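Local atomic coordinates of polyketide synthase/nonribosomal peptide synthetase hybrid RzxB (Pseudomonas fluorescens, PDB entry 5IL6), a protein that probably dehydrates beta-hydroxyacyl intermediates held on an acyl carrier protein during rhizoxin polyketide assembly, using a dehydratase domain of the hot-dog family. Residues A[150-155]-A[214-219]; A[158-163]-A[224-229]; A[177-182]-A[186-191]; A[208-213]-A[263-268]. All coordinates share one frame; numbering follows the deposited sequence.

In the fold
All four contacts lie in the C-terminal of the two hot-dog halves expected of a polyketide synthase dehydratase. Contact 4 is the deepest, with helix 204-212 lying on leucines of strand 261-268. Contact 1 is also buried but farther from the centre of the chain. It joins strand 150-152 to the loop after that helix. Contact 3, the hairpin beside strand 150-152, combines backbone hydrogen bonds, apolar pairs and a bridging water, whereas contacts 1 and 4 are apolar. Contact 2 is a surface contact: an arginine methylene of helix 154-164 packs on a proline later in the same loop, with no hydrogen bond across. Contacts 1 and 2 share helix 154-164 and touch through Arg160 and Leu219.

Contact 1: residues A[150-155]-A[214-219]; sequences QVVDVE and VMALLL
Val152 meets Leu219 and Ala216 in a small apolar contact with no hydrogen bond across it. The tight part is between Val152 and Leu219. Their side chains reach toward each other tip to tip, with Val152 CG1 3.6 Å from Leu219 CD1. The valine torsion explains which methyl is used. CG1 is anti to the backbone N (chi1 179°), and this puts it against the leucine. The Ala216 side is looser. Val152 CG2 is 4.3 Å from Ala216 CB, and Val152 CG1 is 4.2 Å from Ala216 CA. The loop 214-219 is coiled back on itself, which brings Ala216 and Leu219 to the same valine. Leu217 N bonds to Val214 O at 2.9 Å, and Leu218 N bonds to Met215 O at 3.0 Å.

Outside this apolar patch the segment 150-155 is mostly exposed: Gln150, Val151, Asp153 and Glu155 all meet solvent, and Gln150 is poorly ordered. Asp153 sits at the N-cap of the helix that starts at Val154. Its OD1 accepts a weak bond from Glu155 N, 3.1 Å long and bent to 130° at the hydrogen. Val152 is the buried residue of its segment.

The contact sets strand 150-152 against the loop after helix 204-212. Strand 150-152 pairs with strand 175-181 through backbone bonds of Gln150 with Arg180 and of Val152 with Leu178. Cys157 of helix 154-164 touches both Val152 and Leu219. On the far side of the loop, Val214, Leu217 and Leu218 pack on Phe263 of strand 261-268.

Contact 2: residues A[158-163]-A[224-229]; sequences YQRFAA and ERPALL
Arg160 reaches Pro226 by a bent route. Its CG is anti to the backbone N (chi1 -169°), and the chain then turns at chi2 (59°) and again at chi3 (53°). The folded chain brings CD, not the charged end, to the proline. Arg160 CD is 3.8 Å from Pro226 CD and 3.9 Å from Pro226 CG. The two side chains cross obliquely, with the arginine methylene against these two ring carbons of the proline. The same bends put Glu224 CA over one face of the guanidinium group.

Two helix residues approach the carbonyl oxygen of Glu224. Ala163 CB, pointing at the loop, is 3.4 Å from Glu224 O. Arg160 CD approaches the same oxygen at 3.9 Å. No hydrogen bond crosses between the two segments. The polar end of Arg160 is used by another part of the loop, since NH1 bonds to Leu219 O. This bond probably holds the guanidinium in place beside Glu224.

The outer side is loose. Glu224 turns its CB away from the helix. Glu224 OE1 has a long salt bridge with Arg225 NH1, at 3.7 Å. Both side chains are exposed and poorly ordered.

The contact ties helix 154-164, through Arg160 and Ala163, to the loop that leads into strand 230-239. Deeper in, Phe161 and Arg160 pack on Met215. Tyr158 OH bonds to Gln212 OE1 of helix 204-212 and to Leu175 N of strand 175-181. Leu228, farther along the loop, touches Ile166 of strand 166-168.

Contact 3: residues A[177-182]-A[186-191]; sequences SLVRQG and LARIAL
Strands 175-181 and 184-190 form an antiparallel beta hairpin, in which Ser177 pairs with Arg188, Leu178 with Ala187 and Val179 with Leu186. Ser177-Arg188 and Val179-Leu186 are hydrogen-bonded pairs. Leu186 N gives to Val179 O at 2.9 Å, and Val179 N gives to Leu186 O at 3.1 Å. Arg188 N reaches Ser177 O at 3.2 Å, but the return bond from Ser177 N is weak.

The middle, non-hydrogen-bonded pair is packed tightly. Leu178 CD2 is 3.4 Å from Ala187 CB. On the other face, Val179 and Leu186 lie side by side, pointing the same way. A water joins the strands on this face. It lies 3.0 Å from Ser177 OG, gives to Leu186 O at 2.8 Å and accepts from Arg188 NH1 at 2.6 Å. It sits in the guanidinium plane, at the edge, while Leu186 CD2 lies over one face of that group, displaced toward the rim. A bend at chi2 (79°) folds the arginine back over its own strand.

Strand 150-152 continues the sheet beyond 175-181, and strand 246-254 continues it beyond 184-190. Leu178 packs on Val154 and Cys157 of helix 154-164, and Ile189 on Leu206 and Ala209 of helix 204-212.

Contact 4: residues A[208-213]-A[263-268]; sequences DAAMQG and FDLALF
Ala210 points its methyl group at the strand, and Leu265 and Leu267 point back at the helix. The two leucines are on the same face of the strand, two residues apart, and Ala210 is met by both. Its CB is 4.2 Å from Leu267 CD2 and 4.3 Å from Leu265 CD2. Ala210 thus meets both leucine branches with its single methyl. The axes of helix 208-212 and strand 263-268 are 9.7 Å apart and cross at 134°.

The tighter contact is with the helix backbone. In Leu265 the first torsion sets CG beside the backbone N, anti to the carbonyl carbon (chi1 -63°), and the second then brings CD2 to the carbonyl of Ala210. CD2 comes within 3.1 Å of Ala210 O, a close approach of a methyl group to a carbonyl. That oxygen is not left to the leucine alone. Gly213 N gives it a hydrogen bond of 3.2 Å. All four touching residues, Met211 included, are buried.

Gln212 points its CB away from the strand, and its amide bonds to Asp208. Gln212 NE2 gives to Asp208 OD2 at 2.8 Å and meets it from above the carboxylate plane, 50° out of it. Gln212 NE2 also bonds to His172 O, and Gln212 OE1 to Tyr158 OH.

The arrangement is that of a hot-dog fold, with a central helix wrapped by an antiparallel sheet. Strands 246-254 and 274-284 flank strand 261-268. Val249 of the first touches Ala210, and Leu281 of the second touches Met211 and Leu265. Helix 53-67 packs on the helix too, through Ala54 and Ile57 against Met211.

Contact 1: residues A[150-155]-A[214-219]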
loop_
_atom_site.group_PDB
_atom_site.type_symbol
_atom_site.label_atom_id
_atom_site.label_comp_id
_atom_site.label_asym_id
_atom_site.label_seq_id
_atom_site.Cartn_x
_atom_site.Cartn_y
_atom_site.Cartn_z
ATOM N N GLN A 150 7.021 21.234 -13.178
ATOM C CA GLN A 150 7.318 20.442 -14.360
ATOM C C GLN A 150 6.261 19.359 -14.508
ATOM O O GLN A 150 5.979 18.628 -13.554
ATOM C CB GLN A 150 8.713 19.821 -14.240
ATOM C CG GLN A 150 9.093 18.830 -15.333
ATOM C CD GLN A 150 10.331 18.030 -14.972
ATOM O OE1 GLN A 150 11.051 18.370 -14.032
ATOM N NE2 GLN A 150 10.580 16.955 -15.709
ATOM N N VAL A 151 5.682 19.258 -15.700
ATOM C CA VAL A 151 4.763 18.169 -16.009
ATOM C C VAL A 151 5.595 16.924 -16.284
ATOM O O VAL A 151 6.476 16.934 -17.151
ATOM C CB VAL A 151 3.864 18.515 -17.204
ATOM C CG1 VAL A 151 3.036 17.302 -17.629
ATOM C CG2 VAL A 151 2.947 19.678 -16.856
ATOM N N VAL A 152 5.325 15.856 -15.545
ATOM C CA VAL A 152 6.061 14.606 -15.682
ATOM C C VAL A 152 5.266 13.685 -16.593
ATOM O O VAL A 152 4.045 13.548 -16.440
ATOM C CB VAL A 152 6.318 13.956 -14.313
ATOM C CG1 VAL A 152 7.058 12.635 -14.477
ATOM C CG2 VAL A 152 7.111 14.902 -13.421
ATOM N N ASP A 153 5.953 13.063 -17.545
ATOM C CA ASP A 153 5.314 12.135 -18.469
ATOM C C ASP A 153 4.988 10.844 -17.730
ATOM O O ASP A 153 5.891 10.102 -17.332
ATOM C CB ASP A 153 6.229 11.875 -19.661
ATOM C CG ASP A 153 5.623 10.917 -20.666
ATOM O OD1 ASP A 153 4.431 10.575 -20.525
ATOM O OD2 ASP A 153 6.342 10.507 -21.601
ATOM N N VAL A 154 3.695 10.572 -17.546
ATOM C CA VAL A 154 3.282 9.386 -16.799
ATOM C C VAL A 154 3.768 8.124 -17.497
ATOM O O VAL A 154 4.218 7.173 -16.849
ATOM C CB VAL A 154 1.754 9.383 -16.608
ATOM C CG1 VAL A 154 1.235 7.976 -16.290
ATOM C CG2 VAL A 154 1.360 10.352 -15.505
ATOM N N GLU A 155 3.690 8.093 -18.828
ATOM C CA GLU A 155 4.150 6.918 -19.556
ATOM C C GLU A 155 5.651 6.718 -19.397
ATOM O O GLU A 155 6.128 5.577 -19.389
ATOM C CB GLU A 155 3.776 7.036 -21.033
ATOM C CG GLU A 155 2.278 6.973 -21.288
ATOM C CD GLU A 155 1.663 5.661 -20.833
ATOM O OE1 GLU A 155 2.378 4.636 -20.836
ATOM O OE2 GLU A 155 0.470 5.655 -20.468
ATOM N N VAL A 214 5.988 8.058 -6.661
ATOM C CA VAL A 214 7.336 8.449 -6.260
ATOM C C VAL A 214 8.271 8.477 -7.462
ATOM O O VAL A 214 9.282 9.186 -7.443
ATOM C CB VAL A 214 7.885 7.505 -5.166
ATOM C CG1 VAL A 214 6.918 7.414 -3.983
ATOM C CG2 VAL A 214 8.189 6.118 -5.734
ATOM N N MET A 215 7.947 7.725 -8.516
ATOM C CA MET A 215 8.800 7.695 -9.697
ATOM C C MET A 215 8.950 9.077 -10.315
ATOM O O MET A 215 9.949 9.347 -10.992
ATOM C CB MET A 215 8.237 6.709 -10.720
ATOM C CG MET A 215 9.094 6.551 -11.966
ATOM S SD MET A 215 10.755 5.977 -11.558
ATOM C CE MET A 215 10.429 4.262 -11.161
ATOM N N ALA A 216 7.975 9.965 -10.102
ATOM C CA ALA A 216 8.104 11.333 -10.590
ATOM C C ALA A 216 9.400 11.964 -10.099
ATOM O O ALA A 216 10.022 12.764 -10.807
ATOM C CB ALA A 216 6.905 12.170 -10.140
ATOM N N LEU A 217 9.815 11.621 -8.884
ATOM C CA LEU A 217 11.004 12.193 -8.269
ATOM C C LEU A 217 12.282 11.424 -8.585
ATOM O O LEU A 217 13.363 11.867 -8.181
ATOM C CB LEU A 217 10.807 12.263 -6.751
ATOM C CG LEU A 217 9.638 13.142 -6.288
ATOM C CD1 LEU A 217 9.446 13.051 -4.784
ATOM C CD2 LEU A 217 9.854 14.593 -6.699
ATOM N N LEU A 218 12.196 10.298 -9.298
ATOM C CA LEU A 218 13.352 9.442 -9.530
ATOM C C LEU A 218 13.745 9.286 -10.992
ATOM O O LEU A 218 14.798 8.696 -11.264
ATOM C CB LEU A 218 13.101 8.044 -8.943
ATOM C CG LEU A 218 12.826 7.969 -7.439
ATOM C CD1 LEU A 218 12.532 6.538 -7.031
ATOM C CD2 LEU A 218 14.007 8.513 -6.648
ATOM N N LEU A 219 12.956 9.799 -11.939
ATOM C CA LEU A 219 13.268 9.583 -13.349
ATOM C C LEU A 219 14.683 10.040 -13.685
ATOM O O LEU A 219 15.414 9.343 -14.397
ATOM C CB LEU A 219 12.252 10.311 -14.231
ATOM C CG LEU A 219 10.870 9.666 -14.366
ATOM C CD1 LEU A 219 9.920 10.604 -15.093
ATOM C CD2 LEU A 219 10.948 8.322 -15.080
#

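Contact 2: residues A[158-163]-A[224-229]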
loop_
_atom_site.group_PDB
_atom_site.type_symbol
_atom_site.label_atom_id
_atom_site.label_comp_id
_atom_site.label_asym_id
_atom_site.label_seq_id
_atom_site.Cartn_x
_atom_site.Cartn_y
_atom_site.Cartn_z
ATOM N N TYR A 158 5.884 4.785 -16.158
ATOM C CA TYR A 158 5.571 3.369 -16.309
ATOM C C TYR A 158 6.624 2.648 -17.139
ATOM O O TYR A 158 6.896 1.466 -16.903
ATOM C CB TYR A 158 4.182 3.191 -16.922
ATOM C CG TYR A 158 3.071 3.476 -15.934
ATOM C CD1 TYR A 158 2.960 2.734 -14.763
ATOM C CD2 TYR A 158 2.135 4.480 -16.169
ATOM C CE1 TYR A 158 1.958 2.984 -13.848
ATOM C CE2 TYR A 158 1.120 4.738 -15.256
ATOM C CZ TYR A 158 1.039 3.984 -14.097
ATOM O OH TYR A 158 0.044 4.220 -13.174
ATOM N N GLN A 159 7.233 3.335 -18.108
ATOM C CA GLN A 159 8.319 2.724 -18.869
ATOM C C GLN A 159 9.526 2.463 -17.980
ATOM O O GLN A 159 10.243 1.472 -18.166
ATOM C CB GLN A 159 8.710 3.612 -20.054
ATOM C CG GLN A 159 10.212 3.879 -20.177
ATOM C CD GLN A 159 10.593 4.530 -21.492
ATOM O OE1 GLN A 159 11.397 3.989 -22.253
ATOM N NE2 GLN A 159 10.022 5.693 -21.768
ATOM N N ARG A 160 9.770 3.341 -17.005
ATOM C CA ARG A 160 10.873 3.108 -16.077
ATOM C C ARG A 160 10.568 1.936 -15.152
ATOM O O ARG A 160 11.438 1.091 -14.910
ATOM C CB ARG A 160 11.166 4.374 -15.270
ATOM C CG ARG A 160 12.472 4.319 -14.475
ATOM C CD ARG A 160 13.683 4.102 -15.377
ATOM N NE ARG A 160 13.739 5.080 -16.462
ATOM C CZ ARG A 160 14.410 6.227 -16.418
ATOM N NH1 ARG A 160 15.109 6.564 -15.342
ATOM N NH2 ARG A 160 14.388 7.043 -17.463
ATOM N N PHE A 161 9.345 1.875 -14.614
ATOM C CA PHE A 161 8.939 0.706 -13.838
ATOM C C PHE A 161 9.093 -0.565 -14.660
ATOM O O PHE A 161 9.592 -1.583 -14.166
ATOM C CB PHE A 161 7.491 0.851 -13.366
ATOM C CG PHE A 161 7.323 1.739 -12.165
ATOM C CD1 PHE A 161 7.949 1.436 -10.967
ATOM C CD2 PHE A 161 6.522 2.867 -12.228
ATOM C CE1 PHE A 161 7.791 2.248 -9.860
ATOM C CE2 PHE A 161 6.359 3.682 -11.125
ATOM C CZ PHE A 161 6.993 3.371 -9.940
ATOM N N ALA A 162 8.652 -0.529 -15.918
ATOM C CA ALA A 162 8.742 -1.709 -16.768
ATOM C C ALA A 162 10.194 -2.093 -17.013
ATOM O O ALA A 162 10.526 -3.283 -17.078
ATOM C CB ALA A 162 8.019 -1.456 -18.092
ATOM N N ALA A 163 11.076 -1.098 -17.155
ATOM C CA ALA A 163 12.490 -1.390 -17.362
ATOM C C ALA A 163 13.120 -2.072 -16.154
ATOM O O ALA A 163 14.085 -2.828 -16.311
ATOM C CB ALA A 163 13.247 -0.101 -17.692
ATOM N N GLU A 224 18.583 4.188 -17.296
ATOM C CA GLU A 224 17.593 3.602 -18.193
ATOM C C GLU A 224 17.111 2.246 -17.685
ATOM O O GLU A 224 15.914 1.944 -17.743
ATOM C CB GLU A 224 18.191 3.474 -19.594
ATOM C CG GLU A 224 17.182 3.198 -20.694
ATOM C CD GLU A 224 17.840 3.055 -22.052
ATOM O OE1 GLU A 224 19.031 3.410 -22.174
ATOM O OE2 GLU A 224 17.169 2.590 -22.997
ATOM N N ARG A 225 18.027 1.416 -17.182
ATOM C CA ARG A 225 17.712 0.084 -16.669
ATOM C C ARG A 225 18.141 -0.000 -15.208
ATOM O O ARG A 225 19.125 -0.673 -14.874
ATOM C CB ARG A 225 18.392 -1.002 -17.498
ATOM C CG ARG A 225 19.898 -0.822 -17.641
ATOM C CD ARG A 225 20.480 -1.722 -18.713
ATOM N NE ARG A 225 21.654 -1.110 -19.329
ATOM C CZ ARG A 225 21.600 -0.172 -20.269
ATOM N NH1 ARG A 225 20.428 0.266 -20.711
ATOM N NH2 ARG A 225 22.719 0.332 -20.769
ATOM N N PRO A 226 17.419 0.662 -14.310
ATOM C CA PRO A 226 17.801 0.619 -12.898
ATOM C C PRO A 226 17.480 -0.735 -12.289
ATOM O O PRO A 226 16.731 -1.542 -12.846
ATOM C CB PRO A 226 16.951 1.726 -12.273
ATOM C CG PRO A 226 15.698 1.681 -13.082
ATOM C CD PRO A 226 16.129 1.349 -14.497
ATOM N N ALA A 227 18.063 -0.982 -11.122
ATOM C CA ALA A 227 17.734 -2.195 -10.392
ATOM C C ALA A 227 16.289 -2.139 -9.911
ATOM O O ALA A 227 15.694 -1.067 -9.758
ATOM C CB ALA A 227 18.680 -2.385 -9.207
ATOM N N LEU A 228 15.720 -3.318 -9.681
ATOM C CA LEU A 228 14.348 -3.401 -9.203
ATOM C C LEU A 228 14.239 -2.789 -7.813
ATOM O O LEU A 228 14.988 -3.148 -6.901
ATOM C CB LEU A 228 13.889 -4.859 -9.179
ATOM C CG LEU A 228 12.540 -5.133 -8.508
ATOM C CD1 LEU A 228 11.416 -4.363 -9.183
ATOM C CD2 LEU A 228 12.250 -6.623 -8.509
ATOM N N LEU A 229 13.299 -1.861 -7.657
ATOM C CA LEU A 229 13.025 -1.218 -6.379
ATOM C C LEU A 229 11.616 -1.580 -5.943
ATOM O O LEU A 229 10.672 -1.474 -6.734
ATOM C CB LEU A 229 13.154 0.304 -6.484
ATOM C CG LEU A 229 14.534 0.876 -6.811
ATOM C CD1 LEU A 229 14.423 2.377 -7.031
ATOM C CD2 LEU A 229 15.530 0.568 -5.703
#

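Contact 3: residues A[177-182]-A[186-191]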
loop_
_atom_site.group_PDB
_atom_site.type_symbol
_atom_site.label_atom_id
_atom_site.label_comp_id
_atom_site.label_asym_id
_atom_site.label_seq_id
_atom_site.Cartn_x
_atom_site.Cartn_y
_atom_site.Cartn_z
ATOM N N SER A 177 -2.016 11.919 -13.768
ATOM C CA SER A 177 -1.157 13.057 -14.063
ATOM C C SER A 177 -0.129 13.200 -12.951
ATOM O O SER A 177 -0.339 12.749 -11.822
ATOM C CB SER A 177 -1.969 14.346 -14.222
ATOM O OG SER A 177 -2.606 14.701 -13.006
ATOM N N LEU A 178 0.987 13.839 -13.293
ATOM C CA LEU A 178 2.083 14.066 -12.362
ATOM C C LEU A 178 2.677 15.435 -12.645
ATOM O O LEU A 178 2.890 15.795 -13.806
ATOM C CB LEU A 178 3.195 13.014 -12.498
ATOM C CG LEU A 178 2.953 11.571 -12.057
ATOM C CD1 LEU A 178 4.099 10.686 -12.541
ATOM C CD2 LEU A 178 2.780 11.480 -10.558
ATOM N N VAL A 179 2.938 16.196 -11.587
ATOM C CA VAL A 179 3.702 17.433 -11.686
ATOM C C VAL A 179 4.750 17.441 -10.584
ATOM O O VAL A 179 4.488 16.995 -9.461
ATOM C CB VAL A 179 2.799 18.684 -11.597
ATOM C CG1 VAL A 179 1.796 18.693 -12.741
ATOM C CG2 VAL A 179 2.087 18.746 -10.254
ATOM N N ARG A 180 5.939 17.945 -10.908
ATOM C CA ARG A 180 7.066 17.957 -9.989
ATOM C C ARG A 180 7.495 19.390 -9.711
ATOM O O ARG A 180 7.592 20.210 -10.630
ATOM C CB ARG A 180 8.251 17.167 -10.552
ATOM C CG ARG A 180 9.470 17.187 -9.646
ATOM C CD ARG A 180 10.593 16.324 -10.180
ATOM N NE ARG A 180 11.768 16.402 -9.319
ATOM C CZ ARG A 180 12.930 15.811 -9.573
ATOM N NH1 ARG A 180 13.087 15.086 -10.673
ATOM N NH2 ARG A 180 13.939 15.944 -8.723
ATOM N N GLN A 181 7.744 19.684 -8.437
ATOM C CA GLN A 181 8.268 20.979 -8.006
ATOM C C GLN A 181 9.428 20.698 -7.055
ATOM O O GLN A 181 9.216 20.474 -5.860
ATOM C CB GLN A 181 7.189 21.822 -7.335
ATOM C CG GLN A 181 7.664 23.204 -6.913
ATOM C CD GLN A 181 7.901 24.118 -8.099
ATOM O OE1 GLN A 181 9.026 24.252 -8.580
ATOM N NE2 GLN A 181 6.837 24.749 -8.580
ATOM N N GLY A 182 10.647 20.707 -7.585
ATOM C CA GLY A 182 11.800 20.387 -6.758
ATOM C C GLY A 182 11.734 18.948 -6.283
ATOM O O GLY A 182 11.578 18.013 -7.078
ATOM N N LEU A 186 3.020 16.155 -7.151
ATOM C CA LEU A 186 1.587 16.068 -6.918
ATOM C C LEU A 186 0.979 15.191 -8.000
ATOM O O LEU A 186 1.154 15.460 -9.193
ATOM C CB LEU A 186 0.935 17.455 -6.928
ATOM C CG LEU A 186 -0.552 17.491 -6.563
ATOM C CD1 LEU A 186 -0.750 17.115 -5.099
ATOM C CD2 LEU A 186 -1.155 18.856 -6.861
ATOM N N ALA A 187 0.270 14.147 -7.584
ATOM C CA ALA A 187 -0.297 13.177 -8.505
ATOM C C ALA A 187 -1.812 13.148 -8.371
ATOM O O ALA A 187 -2.362 13.357 -7.285
ATOM C CB ALA A 187 0.268 11.776 -8.245
ATOM N N ARG A 188 -2.482 12.902 -9.492
ATOM C CA ARG A 188 -3.910 12.623 -9.514
ATOM C C ARG A 188 -4.112 11.164 -9.890
ATOM O O ARG A 188 -3.564 10.694 -10.892
ATOM C CB ARG A 188 -4.649 13.531 -10.499
ATOM C CG ARG A 188 -5.024 14.888 -9.931
ATOM C CD ARG A 188 -3.843 15.837 -9.914
ATOM N NE ARG A 188 -4.251 17.208 -9.625
ATOM C CZ ARG A 188 -3.475 18.274 -9.796
ATOM N NH1 ARG A 188 -2.239 18.137 -10.261
ATOM N NH2 ARG A 188 -3.936 19.482 -9.506
ATOM N N ILE A 189 -4.887 10.455 -9.076
ATOM C CA ILE A 189 -5.153 9.037 -9.268
ATOM C C ILE A 189 -6.649 8.804 -9.117
ATOM O O ILE A 189 -7.344 9.549 -8.419
ATOM C CB ILE A 189 -4.355 8.165 -8.272
ATOM C CG1 ILE A 189 -4.742 8.506 -6.828
ATOM C CG2 ILE A 189 -2.860 8.364 -8.482
ATOM C CD1 ILE A 189 -4.123 7.592 -5.783
ATOM N N ALA A 190 -7.148 7.776 -9.796
ATOM C CA ALA A 190 -8.554 7.415 -9.686
ATOM C C ALA A 190 -8.733 5.990 -10.183
ATOM O O ALA A 190 -8.020 5.543 -11.085
ATOM C CB ALA A 190 -9.452 8.374 -10.475
ATOM N N LEU A 191 -9.718 5.300 -9.612
ATOM C CA LEU A 191 -10.020 3.936 -10.021
ATOM C C LEU A 191 -10.530 3.890 -11.455
ATOM O O LEU A 191 -11.186 4.818 -11.940
ATOM C CB LEU A 191 -11.063 3.312 -9.090
ATOM C CG LEU A 191 -10.669 3.082 -7.632
ATOM C CD1 LEU A 191 -11.878 2.626 -6.831
ATOM C CD2 LEU A 191 -9.552 2.055 -7.543
HETATM O O HOH W 1 -0.974 16.003 -10.874
#

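Contact 4: residues A[208-213]-A[263-268]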
loop_
_atom_site.group_PDB
_atom_site.type_symbol
_atom_site.label_atom_id
_atom_site.label_comp_id
_atom_site.label_asym_id
_atom_site.label_seq_id
_atom_site.Cartn_x
_atom_site.Cartn_y
_atom_site.Cartn_z
ATOM N N ASP A 208 -1.646 1.699 -4.095
ATOM C CA ASP A 208 -0.511 1.326 -4.933
ATOM C C ASP A 208 -0.155 2.448 -5.900
ATOM O O ASP A 208 1.024 2.778 -6.069
ATOM C CB ASP A 208 -0.827 0.029 -5.684
ATOM C CG ASP A 208 0.329 -0.449 -6.544
ATOM O OD1 ASP A 208 1.409 -0.732 -5.986
ATOM O OD2 ASP A 208 0.147 -0.567 -7.775
ATOM N N ALA A 209 -1.164 3.066 -6.522
ATOM C CA ALA A 209 -0.906 4.172 -7.439
ATOM C C ALA A 209 -0.254 5.344 -6.719
ATOM O O ALA A 209 0.620 6.019 -7.279
ATOM C CB ALA A 209 -2.207 4.616 -8.105
ATOM N N ALA A 210 -0.673 5.614 -5.481
ATOM C CA ALA A 210 -0.007 6.644 -4.692
ATOM C C ALA A 210 1.482 6.349 -4.565
ATOM O O ALA A 210 2.317 7.253 -4.701
ATOM C CB ALA A 210 -0.657 6.751 -3.310
ATOM N N MET A 211 1.833 5.085 -4.320
ATOM C CA MET A 211 3.238 4.708 -4.214
ATOM C C MET A 211 3.940 4.799 -5.563
ATOM O O MET A 211 5.114 5.185 -5.631
ATOM C CB MET A 211 3.357 3.293 -3.649
ATOM C CG MET A 211 2.856 3.153 -2.226
ATOM S SD MET A 211 3.180 1.511 -1.558
ATOM C CE MET A 211 2.074 1.496 -0.154
ATOM N N GLN A 212 3.249 4.432 -6.644
ATOM C CA GLN A 212 3.836 4.564 -7.972
ATOM C C GLN A 212 4.295 5.990 -8.235
ATOM O O GLN A 212 5.260 6.208 -8.979
ATOM C CB GLN A 212 2.828 4.145 -9.043
ATOM C CG GLN A 212 2.403 2.688 -8.993
ATOM C CD GLN A 212 1.257 2.405 -9.943
ATOM O OE1 GLN A 212 0.903 3.248 -10.764
ATOM N NE2 GLN A 212 0.656 1.226 -9.820
ATOM N N GLY A 213 3.620 6.972 -7.636
ATOM C CA GLY A 213 3.910 8.367 -7.913
ATOM C C GLY A 213 5.314 8.797 -7.546
ATOM O O GLY A 213 5.799 9.803 -8.075
ATOM N N PHE A 263 10.350 8.358 1.116
ATOM C CA PHE A 263 9.376 9.381 0.760
ATOM C C PHE A 263 8.320 9.493 1.849
ATOM O O PHE A 263 8.049 8.533 2.575
ATOM C CB PHE A 263 8.676 9.065 -0.571
ATOM C CG PHE A 263 9.618 8.832 -1.717
ATOM C CD1 PHE A 263 10.129 7.569 -1.961
ATOM C CD2 PHE A 263 9.983 9.873 -2.553
ATOM C CE1 PHE A 263 10.995 7.351 -3.014
ATOM C CE2 PHE A 263 10.847 9.658 -3.609
ATOM C CZ PHE A 263 11.353 8.395 -3.839
ATOM N N ASP A 264 7.721 10.677 1.949
ATOM C CA ASP A 264 6.481 10.872 2.685
ATOM C C ASP A 264 5.368 11.188 1.695
ATOM O O ASP A 264 5.576 11.930 0.727
ATOM C CB ASP A 264 6.601 12.001 3.713
ATOM C CG ASP A 264 7.762 11.804 4.668
ATOM O OD1 ASP A 264 7.824 10.743 5.323
ATOM O OD2 ASP A 264 8.608 12.718 4.776
ATOM N N LEU A 265 4.187 10.620 1.934
ATOM C CA LEU A 265 3.047 10.808 1.052
ATOM C C LEU A 265 1.827 11.194 1.873
ATOM O O LEU A 265 1.692 10.809 3.038
ATOM C CB LEU A 265 2.726 9.538 0.238
ATOM C CG LEU A 265 3.783 9.025 -0.744
ATOM C CD1 LEU A 265 4.879 8.243 -0.030
ATOM C CD2 LEU A 265 3.132 8.171 -1.825
ATOM N N ALA A 266 0.939 11.961 1.250
ATOM C CA ALA A 266 -0.341 12.307 1.849
ATOM C C ALA A 266 -1.403 12.230 0.765
ATOM O O ALA A 266 -1.208 12.752 -0.336
ATOM C CB ALA A 266 -0.311 13.705 2.477
ATOM N N LEU A 267 -2.516 11.577 1.080
ATOM C CA LEU A 267 -3.600 11.366 0.134
ATOM C C LEU A 267 -4.747 12.298 0.485
ATOM O O LEU A 267 -5.181 12.347 1.642
ATOM C CB LEU A 267 -4.067 9.909 0.154
ATOM C CG LEU A 267 -3.111 8.880 -0.465
ATOM C CD1 LEU A 267 -1.817 8.748 0.332
ATOM C CD2 LEU A 267 -3.789 7.527 -0.596
ATOM N N PHE A 268 -5.236 13.031 -0.513
ATOM C CA PHE A 268 -6.300 14.000 -0.317
ATOM C C PHE A 268 -7.421 13.727 -1.306
ATOM O O PHE A 268 -7.187 13.229 -2.412
ATOM C CB PHE A 268 -5.801 15.445 -0.510
ATOM C CG PHE A 268 -4.590 15.789 0.311
ATOM C CD1 PHE A 268 -3.319 15.484 -0.148
ATOM C CD2 PHE A 268 -4.721 16.429 1.533
ATOM C CE1 PHE A 268 -2.200 15.803 0.599
ATOM C CE2 PHE A 268 -3.605 16.752 2.284
ATOM C CZ PHE A 268 -2.345 16.438 1.816
#